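PDB 5UL3: 4'-phospho-dehydrooxetanocin synthase from Bacillus megaterium, which uses cobalamin, a [4Fe-4S] cluster and S-adenosylmethionine to catalyse the oxidative ring contraction of dAMP to an oxetane aldehyde in oxetanocin A biosynthesis. Local coordinates for residues E16-F21 with S74-L79; S22-K27 with L342-R347; E81-M86 with K149-K154. All blocks are in the same frame, centred on the assembly; numbering follows the deposited sequence.

Contact 1: residues E16-F21 with S74-L79. With EDO (1,2-ethanediol), chain O.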
loop_
_atom_site.group_PDB
_atom_site.type_symbol
_atom_site.label_atom_id
_atom_site.label_comp_id
_atom_site.label_asym_id
_atom_site.label_seq_id
_atom_site.Cartn_x
_atom_site.Cartn_y
_atom_site.Cartn_z
ATOM N N GLU A 16 -25.776 -15.255 23.983
ATOM C CA GLU A 16 -24.562 -16.044 23.820
ATOM C C GLU A 16 -23.980 -15.877 22.422
ATOM O O GLU A 16 -22.756 -15.901 22.246
ATOM C CB GLU A 16 -24.843 -17.518 24.098
ATOM C CG GLU A 16 -25.156 -17.840 25.555
ATOM C CD GLU A 16 -24.024 -17.472 26.487
ATOM O OE1 GLU A 16 -24.169 -16.485 27.235
ATOM O OE2 GLU A 16 -22.982 -18.158 26.452
ATOM N N LEU A 17 -24.843 -15.748 21.413
ATOM C CA LEU A 17 -24.359 -15.564 20.048
ATOM C C LEU A 17 -23.701 -14.205 19.888
ATOM O O LEU A 17 -22.678 -14.080 19.201
ATOM C CB LEU A 17 -25.512 -15.724 19.053
ATOM C CG LEU A 17 -25.940 -17.165 18.766
ATOM C CD1 LEU A 17 -27.178 -17.198 17.881
ATOM C CD2 LEU A 17 -24.818 -17.965 18.149
ATOM N N LYS A 18 -24.277 -13.175 20.510
ATOM C CA LYS A 18 -23.669 -11.848 20.477
ATOM C C LYS A 18 -22.259 -11.876 21.054
ATOM O O LYS A 18 -21.365 -11.168 20.569
ATOM C CB LYS A 18 -24.564 -10.865 21.231
ATOM C CG LYS A 18 -24.192 -9.404 21.125
ATOM C CD LYS A 18 -25.332 -8.573 21.700
ATOM C CE LYS A 18 -25.303 -7.140 21.220
ATOM N NZ LYS A 18 -25.628 -7.026 19.766
ATOM N N GLU A 19 -22.030 -12.703 22.078
ATOM C CA GLU A 19 -20.695 -12.799 22.655
ATOM C C GLU A 19 -19.765 -13.603 21.758
ATOM O O GLU A 19 -18.578 -13.276 21.635
ATOM C CB GLU A 19 -20.761 -13.420 24.054
ATOM C CG GLU A 19 -19.421 -13.447 24.788
ATOM C CD GLU A 19 -18.917 -12.062 25.178
ATOM O OE1 GLU A 19 -17.713 -11.929 25.473
ATOM O OE2 GLU A 19 -19.720 -11.107 25.197
ATOM N N ILE A 20 -20.280 -14.657 21.122
ATOM C CA ILE A 20 -19.466 -15.427 20.192
ATOM C C ILE A 20 -19.064 -14.557 19.008
ATOM O O ILE A 20 -17.887 -14.500 18.620
ATOM C CB ILE A 20 -20.214 -16.676 19.713
ATOM C CG1 ILE A 20 -20.434 -17.648 20.885
ATOM C CG2 ILE A 20 -19.406 -17.356 18.619
ATOM C CD1 ILE A 20 -21.414 -18.769 20.572
ATOM N N PHE A 21 -20.043 -13.859 18.428
ATOM C CA PHE A 21 -19.791 -13.088 17.209
ATOM C C PHE A 21 -18.909 -11.870 17.460
ATOM O O PHE A 21 -18.337 -11.323 16.506
ATOM C CB PHE A 21 -21.119 -12.644 16.586
ATOM C CG PHE A 21 -21.963 -13.779 16.033
ATOM C CD1 PHE A 21 -21.452 -15.063 15.892
ATOM C CD2 PHE A 21 -23.274 -13.532 15.622
ATOM C CE1 PHE A 21 -22.235 -16.093 15.364
ATOM C CE2 PHE A 21 -24.060 -14.551 15.099
ATOM C CZ PHE A 21 -23.539 -15.833 14.971
ATOM N N SER A 74 -29.993 -13.150 14.435
ATOM C CA SER A 74 -29.227 -11.974 14.013
ATOM C C SER A 74 -29.051 -11.056 15.213
ATOM O O SER A 74 -29.752 -10.049 15.351
ATOM C CB SER A 74 -29.916 -11.263 12.847
ATOM O OG SER A 74 -29.167 -10.144 12.418
ATOM N N PRO A 75 -28.098 -11.368 16.095
ATOM C CA PRO A 75 -28.014 -10.648 17.375
ATOM C C PRO A 75 -27.576 -9.207 17.249
ATOM O O PRO A 75 -27.839 -8.420 18.168
ATOM C CB PRO A 75 -26.995 -11.463 18.176
ATOM C CG PRO A 75 -26.236 -12.245 17.190
ATOM C CD PRO A 75 -27.124 -12.458 15.987
ATOM N N ASN A 76 -26.918 -8.832 16.153
ATOM C CA ASN A 76 -26.336 -7.503 15.998
ATOM C C ASN A 76 -27.099 -6.606 15.043
ATOM O O ASN A 76 -26.751 -5.429 14.919
ATOM C CB ASN A 76 -24.877 -7.620 15.521
ATOM C CG ASN A 76 -24.028 -8.414 16.480
ATOM O OD1 ASN A 76 -24.377 -8.542 17.650
ATOM N ND2 ASN A 76 -22.907 -8.957 15.995
ATOM N N ARG A 77 -28.122 -7.115 14.362
ATOM C CA ARG A 77 -28.805 -6.279 13.396
ATOM C C ARG A 77 -30.219 -6.795 13.161
ATOM O O ARG A 77 -30.455 -8.005 13.174
ATOM C CB ARG A 77 -28.040 -6.214 12.064
ATOM C CG ARG A 77 -28.571 -5.126 11.137
ATOM C CD ARG A 77 -27.668 -4.845 9.949
ATOM N NE ARG A 77 -27.790 -5.866 8.915
ATOM C CZ ARG A 77 -27.263 -5.752 7.696
ATOM N NH1 ARG A 77 -27.416 -6.722 6.808
ATOM N NH2 ARG A 77 -26.576 -4.669 7.369
ATOM N N ASP A 78 -31.138 -5.855 12.970
ATOM C CA ASP A 78 -32.507 -6.151 12.556
ATOM C C ASP A 78 -32.499 -7.141 11.404
ATOM O O ASP A 78 -31.912 -6.879 10.350
ATOM C CB ASP A 78 -33.206 -4.846 12.145
ATOM C CG ASP A 78 -34.701 -5.033 11.816
ATOM O OD1 ASP A 78 -35.225 -6.158 11.920
ATOM O OD2 ASP A 78 -35.341 -4.030 11.438
ATOM N N LEU A 79 -33.141 -8.287 11.624
ATOM C CA LEU A 79 -33.216 -9.322 10.599
ATOM C C LEU A 79 -33.855 -8.813 9.307
ATOM O O LEU A 79 -33.589 -9.352 8.226
ATOM C CB LEU A 79 -34.001 -10.506 11.151
ATOM C CG LEU A 79 -33.910 -11.861 10.491
ATOM C CD1 LEU A 79 -32.457 -12.248 10.383
ATOM C CD2 LEU A 79 -34.668 -12.852 11.378
HETATM C C1 EDO O . -30.300 -8.596 20.217
HETATM O O1 EDO O . -29.317 -9.638 20.291
HETATM C C2 EDO O . -29.643 -7.332 20.761
HETATM O O2 EDO O . -30.525 -6.212 20.628
HETATM O O HOH W 1 -21.320 -9.356 18.549
#

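Contact 2: residues S22-K27 with L342-R347. With EDO (1,2-ethanediol), chain B.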
loop_
_atom_site.group_PDB
_atom_site.type_symbol
_atom_site.label_atom_id
_atom_site.label_comp_id
_atom_site.label_asym_id
_atom_site.label_seq_id
_atom_site.Cartn_x
_atom_site.Cartn_y
_atom_site.Cartn_z
ATOM N N SER A 22 -18.805 -11.413 18.708
ATOM C CA SER A 22 -17.921 -10.297 19.022
ATOM C C SER A 22 -16.455 -10.651 18.826
ATOM O O SER A 22 -15.617 -9.740 18.761
ATOM C CB SER A 22 -18.143 -9.825 20.461
ATOM O OG SER A 22 -17.491 -10.711 21.359
ATOM N N GLN A 23 -16.125 -11.937 18.707
ATOM C CA GLN A 23 -14.740 -12.356 18.506
ATOM C C GLN A 23 -14.451 -12.393 17.003
ATOM O O GLN A 23 -14.309 -13.443 16.375
ATOM C CB GLN A 23 -14.485 -13.693 19.186
ATOM C CG GLN A 23 -14.765 -13.612 20.659
ATOM C CD GLN A 23 -14.906 -14.976 21.293
ATOM O OE1 GLN A 23 -14.029 -15.830 21.167
ATOM N NE2 GLN A 23 -16.025 -15.192 21.968
ATOM N N ILE A 24 -14.342 -11.187 16.435
ATOM C CA ILE A 24 -14.312 -11.042 14.983
ATOM C C ILE A 24 -13.011 -11.510 14.351
ATOM O O ILE A 24 -12.924 -11.577 13.123
ATOM C CB ILE A 24 -14.612 -9.581 14.590
ATOM C CG1 ILE A 24 -13.573 -8.627 15.190
ATOM C CG2 ILE A 24 -16.000 -9.205 15.037
ATOM C CD1 ILE A 24 -13.749 -7.160 14.736
ATOM N N TRP A 25 -12.010 -11.881 15.153
ATOM C CA TRP A 25 -10.790 -12.467 14.613
ATOM C C TRP A 25 -10.913 -13.956 14.329
ATOM O O TRP A 25 -10.063 -14.507 13.624
ATOM C CB TRP A 25 -9.636 -12.249 15.583
ATOM C CG TRP A 25 -10.027 -12.584 16.969
ATOM C CD1 TRP A 25 -9.940 -13.809 17.574
ATOM C CD2 TRP A 25 -10.602 -11.698 17.929
ATOM N NE1 TRP A 25 -10.424 -13.734 18.851
ATOM C CE2 TRP A 25 -10.840 -12.450 19.096
ATOM C CE3 TRP A 25 -10.939 -10.342 17.918
ATOM C CZ2 TRP A 25 -11.389 -11.890 20.244
ATOM C CZ3 TRP A 25 -11.488 -9.784 19.048
ATOM C CH2 TRP A 25 -11.709 -10.559 20.207
ATOM N N LEU A 26 -11.923 -14.633 14.869
ATOM C CA LEU A 26 -12.034 -16.059 14.617
ATOM C C LEU A 26 -12.536 -16.298 13.203
ATOM O O LEU A 26 -13.338 -15.529 12.668
ATOM C CB LEU A 26 -12.987 -16.710 15.620
ATOM C CG LEU A 26 -12.652 -16.554 17.100
ATOM C CD1 LEU A 26 -13.821 -17.051 17.952
ATOM C CD2 LEU A 26 -11.347 -17.301 17.418
ATOM N N LYS A 27 -12.057 -17.382 12.601
ATOM C CA LYS A 27 -12.514 -17.776 11.279
ATOM C C LYS A 27 -13.926 -18.348 11.367
ATOM O O LYS A 27 -14.346 -18.828 12.426
ATOM C CB LYS A 27 -11.549 -18.801 10.686
ATOM C CG LYS A 27 -10.095 -18.542 11.088
ATOM C CD LYS A 27 -9.115 -19.323 10.225
ATOM C CE LYS A 27 -7.736 -18.676 10.238
ATOM N NZ LYS A 27 -6.857 -19.217 9.158
ATOM N N LEU A 342 -12.220 1.280 11.827
ATOM C CA LEU A 342 -11.029 1.509 12.648
ATOM C C LEU A 342 -11.200 0.875 14.025
ATOM O O LEU A 342 -10.279 0.219 14.541
ATOM C CB LEU A 342 -10.753 3.012 12.767
ATOM C CG LEU A 342 -10.154 3.695 11.514
ATOM C CD1 LEU A 342 -10.273 5.205 11.664
ATOM C CD2 LEU A 342 -8.685 3.269 11.269
ATOM N N ASP A 343 -12.380 1.041 14.621
ATOM C CA ASP A 343 -12.651 0.434 15.922
ATOM C C ASP A 343 -12.518 -1.082 15.867
ATOM O O ASP A 343 -11.923 -1.688 16.768
ATOM C CB ASP A 343 -14.040 0.843 16.408
ATOM C CG ASP A 343 -14.384 0.235 17.760
ATOM O OD1 ASP A 343 -13.851 0.721 18.774
ATOM O OD2 ASP A 343 -15.179 -0.731 17.803
ATOM N N ASP A 344 -13.061 -1.711 14.813
ATOM C CA ASP A 344 -12.976 -3.162 14.663
ATOM C C ASP A 344 -11.533 -3.634 14.589
ATOM O O ASP A 344 -11.134 -4.569 15.295
ATOM C CB ASP A 344 -13.708 -3.631 13.398
ATOM C CG ASP A 344 -15.206 -3.469 13.476
ATOM O OD1 ASP A 344 -15.733 -3.288 14.591
ATOM O OD2 ASP A 344 -15.869 -3.510 12.404
ATOM N N ILE A 345 -10.745 -3.007 13.714
ATOM C CA ILE A 345 -9.377 -3.447 13.502
ATOM C C ILE A 345 -8.550 -3.228 14.761
ATOM O O ILE A 345 -7.736 -4.078 15.143
ATOM C CB ILE A 345 -8.790 -2.718 12.282
ATOM C CG1 ILE A 345 -9.514 -3.171 11.016
ATOM C CG2 ILE A 345 -7.299 -2.971 12.163
ATOM C CD1 ILE A 345 -9.347 -2.227 9.872
ATOM N N LEU A 346 -8.768 -2.101 15.437
ATOM C CA LEU A 346 -8.004 -1.789 16.644
ATOM C C LEU A 346 -8.359 -2.751 17.771
ATOM O O LEU A 346 -7.479 -3.213 18.514
ATOM C CB LEU A 346 -8.269 -0.347 17.064
ATOM C CG LEU A 346 -7.633 0.726 16.168
ATOM C CD1 LEU A 346 -8.287 2.064 16.449
ATOM C CD2 LEU A 346 -6.108 0.771 16.388
ATOM N N ARG A 347 -9.640 -3.077 17.900
ATOM C CA ARG A 347 -10.056 -4.017 18.937
ATOM C C ARG A 347 -9.478 -5.400 18.678
ATOM O O ARG A 347 -8.977 -6.066 19.604
ATOM C CB ARG A 347 -11.586 -4.053 19.012
ATOM C CG ARG A 347 -12.101 -4.969 20.133
ATOM C CD ARG A 347 -13.594 -4.784 20.418
ATOM N NE ARG A 347 -14.417 -5.307 19.336
ATOM C CZ ARG A 347 -14.687 -6.596 19.159
ATOM N NH1 ARG A 347 -14.197 -7.512 20.004
ATOM N NH2 ARG A 347 -15.454 -6.971 18.139
HETATM C C1 EDO B . -18.409 -7.034 16.174
HETATM O O1 EDO B . -17.540 -5.897 16.295
HETATM C C2 EDO B . -19.671 -6.785 16.978
HETATM O O2 EDO B . -20.295 -5.613 16.438
#

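Contact 3: residues E81-M86 with K149-K154. With EDO (1,2-ethanediol), chain N.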
loop_
_atom_site.group_PDB
_atom_site.type_symbol
_atom_site.label_atom_id
_atom_site.label_comp_id
_atom_site.label_asym_id
_atom_site.label_seq_id
_atom_site.Cartn_x
_atom_site.Cartn_y
_atom_site.Cartn_z
ATOM N N GLU A 81 -33.083 -6.442 7.602
ATOM C CA GLU A 81 -32.052 -5.958 6.691
ATOM C C GLU A 81 -31.197 -7.075 6.096
ATOM O O GLU A 81 -30.279 -6.785 5.325
ATOM C CB GLU A 81 -31.153 -4.940 7.413
ATOM C CG GLU A 81 -31.898 -3.703 7.874
ATOM C CD GLU A 81 -31.065 -2.809 8.772
ATOM O OE1 GLU A 81 -29.831 -2.739 8.573
ATOM O OE2 GLU A 81 -31.647 -2.178 9.682
ATOM N N ASN A 82 -31.475 -8.324 6.429
ATOM C CA ASN A 82 -30.681 -9.465 5.950
ATOM C C ASN A 82 -30.779 -9.586 4.427
ATOM O O ASN A 82 -31.890 -9.732 3.888
ATOM C CB ASN A 82 -31.202 -10.720 6.666
ATOM C CG ASN A 82 -30.477 -11.987 6.274
ATOM O OD1 ASN A 82 -30.265 -12.270 5.099
ATOM N ND2 ASN A 82 -30.118 -12.780 7.271
ATOM N N PRO A 83 -29.658 -9.531 3.699
ATOM C CA PRO A 83 -29.728 -9.465 2.236
ATOM C C PRO A 83 -30.077 -10.800 1.608
ATOM O O PRO A 83 -30.654 -10.832 0.515
ATOM C CB PRO A 83 -28.314 -9.007 1.839
ATOM C CG PRO A 83 -27.427 -9.606 2.916
ATOM C CD PRO A 83 -28.266 -9.500 4.200
ATOM N N LEU A 84 -29.717 -11.901 2.279
ATOM C CA LEU A 84 -30.056 -13.219 1.760
ATOM C C LEU A 84 -31.559 -13.444 1.841
ATOM O O LEU A 84 -32.177 -13.902 0.876
ATOM C CB LEU A 84 -29.312 -14.317 2.527
ATOM C CG LEU A 84 -29.498 -15.735 1.987
ATOM C CD1 LEU A 84 -28.243 -16.562 2.281
ATOM C CD2 LEU A 84 -30.725 -16.454 2.628
ATOM N N LEU A 85 -32.153 -13.135 2.990
ATOM C CA LEU A 85 -33.604 -13.286 3.105
ATOM C C LEU A 85 -34.318 -12.377 2.118
ATOM O O LEU A 85 -35.348 -12.762 1.540
ATOM C CB LEU A 85 -34.059 -12.990 4.535
ATOM C CG LEU A 85 -33.554 -13.960 5.614
ATOM C CD1 LEU A 85 -33.961 -13.491 7.012
ATOM C CD2 LEU A 85 -34.013 -15.393 5.365
ATOM N N MET A 86 -33.779 -11.168 1.901
ATOM C CA MET A 86 -34.407 -10.230 0.980
ATOM C C MET A 86 -34.366 -10.740 -0.459
ATOM O O MET A 86 -35.324 -10.549 -1.216
ATOM C CB MET A 86 -33.743 -8.857 1.088
ATOM C CG MET A 86 -34.490 -7.772 0.350
ATOM S SD MET A 86 -33.693 -6.177 0.596
ATOM C CE MET A 86 -33.879 -5.990 2.369
ATOM N N LYS A 149 -20.743 -10.165 3.976
ATOM C CA LYS A 149 -21.810 -9.249 4.357
ATOM C C LYS A 149 -23.019 -9.405 3.444
ATOM O O LYS A 149 -24.160 -9.370 3.913
ATOM C CB LYS A 149 -21.323 -7.800 4.345
ATOM C CG LYS A 149 -22.423 -6.802 4.732
ATOM C CD LYS A 149 -21.877 -5.357 4.812
ATOM C CE LYS A 149 -22.957 -4.384 5.352
ATOM N NZ LYS A 149 -22.346 -3.249 6.136
ATOM N N GLU A 150 -22.793 -9.618 2.152
ATOM C CA GLU A 150 -23.893 -9.904 1.234
ATOM C C GLU A 150 -24.420 -11.336 1.362
ATOM O O GLU A 150 -25.426 -11.676 0.722
ATOM C CB GLU A 150 -23.441 -9.645 -0.200
ATOM C CG GLU A 150 -23.193 -8.173 -0.502
ATOM C CD GLU A 150 -24.482 -7.366 -0.608
ATOM O OE1 GLU A 150 -25.562 -7.951 -0.863
ATOM O OE2 GLU A 150 -24.404 -6.134 -0.429
ATOM N N GLN A 151 -23.766 -12.155 2.177
ATOM C CA GLN A 151 -24.083 -13.563 2.382
ATOM C C GLN A 151 -24.175 -14.300 1.054
ATOM O O GLN A 151 -25.112 -15.053 0.787
ATOM C CB GLN A 151 -25.355 -13.723 3.224
ATOM C CG GLN A 151 -25.301 -12.883 4.507
ATOM C CD GLN A 151 -26.312 -13.304 5.573
ATOM O OE1 GLN A 151 -26.899 -14.380 5.499
ATOM N NE2 GLN A 151 -26.529 -12.437 6.554
ATOM N N LEU A 152 -23.161 -14.085 0.210
ATOM C CA LEU A 152 -23.109 -14.682 -1.116
ATOM C C LEU A 152 -22.300 -15.972 -1.168
ATOM O O LEU A 152 -22.531 -16.790 -2.064
ATOM C CB LEU A 152 -22.528 -13.677 -2.125
ATOM C CG LEU A 152 -23.393 -12.440 -2.408
ATOM C CD1 LEU A 152 -22.608 -11.438 -3.243
ATOM C CD2 LEU A 152 -24.702 -12.802 -3.104
ATOM N N ALA A 153 -21.372 -16.179 -0.238
ATOM C CA ALA A 153 -20.476 -17.327 -0.316
ATOM C C ALA A 153 -19.844 -17.545 1.043
ATOM O O ALA A 153 -19.738 -16.626 1.854
ATOM C CB ALA A 153 -19.367 -17.132 -1.361
ATOM N N LYS A 154 -19.442 -18.787 1.280
ATOM C CA LYS A 154 -18.450 -19.086 2.301
ATOM C C LYS A 154 -17.077 -18.792 1.710
ATOM O O LYS A 154 -16.758 -19.267 0.622
ATOM C CB LYS A 154 -18.561 -20.543 2.730
ATOM C CG LYS A 154 -19.912 -20.837 3.413
ATOM C CD LYS A 154 -19.851 -22.138 4.203
ATOM C CE LYS A 154 -21.109 -22.967 3.996
ATOM N NZ LYS A 154 -20.969 -24.347 4.557
HETATM C C1 EDO N . -26.837 -3.735 -1.757
HETATM O O1 EDO N . -25.807 -3.701 -0.766
HETATM C C2 EDO N . -27.943 -4.656 -1.260
HETATM O O2 EDO N . -27.366 -5.831 -0.669
#

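Contact 1: residues E16-F21 with S74-L79
K18 and P75 bring the two backbones together, their CA atoms 5.5 Å apart, where helix 7-21 meets a type I beta turn running from S74 to R77. The helix packs against the N-terminal four-stranded antiparallel sheet, and the turn directly follows its strand 69-73. The CB of P75, at the second position of the turn, points toward the helix, and CG does the touching. This CG lies 3.6 Å from F21 CD2, with the proline and the phenylalanine side chain crossing at about a right angle, and it also reaches L17 CB at 4.0 Å. L17 and F21 continue from there onto L61 of strand 60-64, so the proline joins the hydrophobic seam between helix and sheet.

The polar half belongs to K18. Its CG is anti to the backbone N (chi1 -171°) and the chain bends only at chi4 (69°), which turns NZ in over the beta turn. There NZ donates to two acceptors: N76 OD1 at 2.9 Å, tilted from the amide plane, and P75 O at 3.1 Å, from well above the carbonyl plane. P75 O also accepts from O1 of an ethanediol, likely picked up from the crystallisation medium. The other end of the N76 amide is held too, by T56 O and by a water that bridges the segments: N76 ND2 donates to it at 3.0 Å, and it donates to K18 O at 2.7 Å.

Contact 2: residues S22-K27 with L342-R347
R347 reaches from helix 335-351 to the backbone of S22, in the loop between helices 7-21 and 28-39, and grips its carbonyl end-on with both terminal nitrogens. NH2 donates to S22 O at 2.8 Å, in the carbonyl plane and on a lone pair; NH1 donates to the same oxygen at 2.9 Å, tilted from that plane. The oxygen lies in the guanidinium plane, and both N-H...O bonds are bent (146° and 142°), as expected when one acceptor sits between two N-H groups and takes both.

This grip and the I24-D344 packing form the tight part. I24 CD1 touches D344 CB at 3.8 Å, the two side chains crossing at about a right angle, and D344 OD2 is held by a salt bridge to K340 and a hydrogen bond to T289. The main chains stay apart, the CA atoms of I24 and D344 being 8.0 Å from each other. R347 spans the gap, with CG anti to the backbone N and a bend at chi3 (71°) that places NE.

Elsewhere the fit is looser. W25 CZ3 lies 3.7 Å from R347 NH1, while the indole stacks on H351. An ethanediol O1 accepts from R347 NH2 at 3.0 Å, and its C1 rests on I24 CG2. Lying near the protein surface, this is a domain interface: a type I turn, Q23 to L26, of the N-terminal domain set against a helix of the partial TIM barrel of the radical SAM core.

Contact 3: residues E81-M86 with K149-K154
P83, in the first turn of helix 83-88, lies against the end of helix 138-149: its CG is 3.4 Å from K149 O and 3.6 Å from E150 O. The CA atoms of P83 and E150 are 5.9 Å apart, and those of L84 and Q151 are almost as near. No hydrogen bond joins the two segments directly.

Q151 buries most on its own side and can be followed outward. Its CB lies 4.1 Å from L84 CB. CG is anti to the carbonyl carbon (chi1 -50°), and beyond it the chain is extended, carrying CD to within 4.1 Å of N82 OD1. At the tip OE1 packs on L84 CB at 3.8 Å, while NE2 stands 3.7 Å from N82 ND2, the amide planes being 62° apart. The two amides are linked through a third group instead: Y62 OH is hydrogen-bonded to both Q151 OE1 and N82 ND2, and T60 OG1 is a weak partner of Q151 NE2. N82 OD1 turns back over the start of the helix, where it accepts from L85 N at 3.0 Å in a nearly straight bond (169°) and more weakly from L84 N.

The CB of E150 points away, but the chain bends at chi2 and OE1 comes near P83 CB; both carboxylate oxygens accept from an ethanediol. E150 O accepts from R87 NH1, a residue of the same helix as P83. The contact thus sets an asparagine N-cap against a Schellman motif, with Q151 at positive phi, and joins the N-terminal domain to the end of a helix in the cobalamin-binding Rossmann fold.

In the fold
Contacts 1 and 3 are partly buried, whereas contact 2 lies nearer the outside of the protein. Contact 1 stays within the N-terminal domain; contacts 2 and 3 tie that domain to the radical SAM core and to the Rossmann fold, respectively. Contacts 1 and 2 follow each other along the chain, 16-21 running straight into 22-27, with centres 14 Å apart. Contacts 1 and 3 touch, L79 CG lying 3.8 Å from L85 CD1, so packing continues between them. Chemistry follows place: a lysine and proline packing combine in contact 1, an arginine spans the wider gap of contact 2, and contact 3 relies on packing, with the N82 and Q151 amides joined through Y62.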